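Local coordinates for protein Sqt1 (Chaetomium thermophilum, PDB 4ZOY) that probably acts as a dedicated WD40-repeat chaperone that captures a nascent ribosomal protein during its synthesis, in the course of ribosome biogenesis, at residues A[222-226]-A[227-231]. Sequence-based numbering, arbitrary orientation.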
loop_
_atom_site.group_PDB
_atom_site.type_symbol
_atom_site.label_atom_id
_atom_site.label_comp_id
_atom_site.label_asym_id
_atom_site.label_seq_id
_atom_site.Cartn_x
_atom_site.Cartn_y
_atom_site.Cartn_z
ATOM N N VAL A 222 -4.330 -23.657 -5.495
ATOM C CA VAL A 222 -5.376 -24.228 -4.660
ATOM C C VAL A 222 -6.737 -24.141 -5.344
ATOM O O VAL A 222 -7.503 -25.116 -5.351
ATOM C CB VAL A 222 -5.431 -23.541 -3.291
ATOM C CG1 VAL A 222 -6.625 -24.039 -2.482
ATOM C CG2 VAL A 222 -4.129 -23.796 -2.534
ATOM N N ALA A 223 -7.055 -22.990 -5.921
ATOM C CA ALA A 223 -8.351 -22.872 -6.568
ATOM C C ALA A 223 -8.463 -23.810 -7.765
ATOM O O ALA A 223 -9.525 -24.387 -7.990
ATOM C CB ALA A 223 -8.608 -21.439 -6.993
ATOM N N ALA A 224 -7.379 -23.989 -8.515
ATOM C CA ALA A 224 -7.418 -24.867 -9.682
ATOM C C ALA A 224 -7.758 -26.303 -9.269
ATOM O O ALA A 224 -8.505 -27.003 -9.961
ATOM C CB ALA A 224 -6.096 -24.822 -10.421
ATOM N N SER A 225 -7.231 -26.728 -8.128
ATOM C CA SER A 225 -7.467 -28.080 -7.635
ATOM C C SER A 225 -8.897 -28.270 -7.147
ATOM O O SER A 225 -9.342 -29.406 -6.938
ATOM C CB SER A 225 -6.492 -28.417 -6.507
ATOM O OG SER A 225 -6.843 -27.771 -5.292
ATOM N N LYS A 226 -9.606 -27.160 -6.956
ATOM C CA LYS A 226 -10.989 -27.187 -6.485
ATOM C C LYS A 226 -11.944 -26.788 -7.607
ATOM O O LYS A 226 -13.119 -26.505 -7.348
ATOM C CB LYS A 226 -11.176 -26.253 -5.282
ATOM C CG LYS A 226 -10.437 -26.650 -4.014
ATOM C CD LYS A 226 -10.433 -25.500 -3.024
ATOM C CE LYS A 226 -9.769 -25.867 -1.708
ATOM N NZ LYS A 226 -10.598 -26.813 -0.923
ATOM N N SER A 227 -11.431 -26.763 -8.834
ATOM C CA SER A 227 -12.197 -26.397 -10.028
ATOM C C SER A 227 -12.858 -25.030 -9.873
ATOM O O SER A 227 -14.023 -24.844 -10.230
ATOM C CB SER A 227 -13.251 -27.460 -10.347
ATOM O OG SER A 227 -12.638 -28.715 -10.592
ATOM N N LEU A 228 -12.097 -24.074 -9.345
ATOM C CA LEU A 228 -12.597 -22.723 -9.110
ATOM C C LEU A 228 -11.855 -21.682 -9.941
ATOM O O LEU A 228 -11.919 -20.489 -9.646
ATOM C CB LEU A 228 -12.500 -22.375 -7.622
ATOM C CG LEU A 228 -13.448 -23.143 -6.696
ATOM C CD1 LEU A 228 -13.174 -22.843 -5.235
ATOM C CD2 LEU A 228 -14.891 -22.801 -7.056
ATOM N N VAL A 229 -11.150 -22.120 -10.980
ATOM C CA VAL A 229 -10.482 -21.177 -11.872
ATOM C C VAL A 229 -11.261 -20.991 -13.166
ATOM O O VAL A 229 -12.009 -21.879 -13.590
ATOM C CB VAL A 229 -9.028 -21.607 -12.200
ATOM C CG1 VAL A 229 -8.168 -21.569 -10.941
ATOM C CG2 VAL A 229 -8.985 -22.985 -12.847
ATOM N N THR A 230 -11.091 -19.817 -13.771
ATOM C CA THR A 230 -11.740 -19.469 -15.027
ATOM C C THR A 230 -11.123 -20.228 -16.186
ATOM O O THR A 230 -10.190 -21.014 -15.999
ATOM C CB THR A 230 -11.634 -17.955 -15.325
ATOM O OG1 THR A 230 -10.281 -17.628 -15.659
ATOM C CG2 THR A 230 -12.079 -17.132 -14.124
ATOM N N ASP A 231 -11.634 -19.961 -17.387
ATOM C CA ASP A 231 -11.165 -20.610 -18.607
ATOM C C ASP A 231 -9.673 -20.416 -18.869
ATOM O O ASP A 231 -9.057 -21.235 -19.545
ATOM C CB ASP A 231 -11.953 -20.099 -19.822
ATOM C CG ASP A 231 -13.411 -20.508 -19.790
ATOM O OD1 ASP A 231 -13.693 -21.692 -19.505
ATOM O OD2 ASP A 231 -14.275 -19.646 -20.057
HETATM O O HOH W 1 -11.830 -30.313 -8.342
#
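The carbonyl oxygen A223 O is gripped by two backbone amides that approach from opposite faces of its plane. L228 N, the donor from across the turn, lies 2.9 Å from A223 O with an N-H...O angle of 158°, while K226 N reaches the same oxygen from within the helical turn. A second bond lies inside this one: S227 N donates to A224 O over 3.1 Å, well above the carbonyl plane. S227, at positive phi (55°), is the C-prime residue, where the chain turns back across the end of the short helix 222-225. One water also bridges S227 OG and S225 O, 2.9 Å from the former.

Apolar contacts accompany the backbone bonds. V229 points its side chain back at the helix, and CG1, set anti to its own carbonyl carbon (chi1 -65°), comes to 3.5 Å from A224 N and rests against both alanine methyls, 3.9 Å from A224 CB. Beside it, L228 CB sits 4.1 Å from A223 CB, and the L228 branch CD1 lies alongside K226 CB. With an alanine here in place of V229, CG1 and CG2 would be gone, which would probably open a gap over A224 and deprive the A223 methyl of one of its apolar neighbours.

At the start of the helix the carboxylate of D218 accepts from A223 N and A224 N, and L281 packs on A223, K226 and L228. The 6-to-1 and 5-to-2 hydrogen bonds round a residue of positive phi, with the apolar contact of L228 CB on A223 CB, make this a Schellman motif, which ends a helical turn on the rim of the WD40 beta-propeller, in the connection from strand 214-218 to strand 235-239.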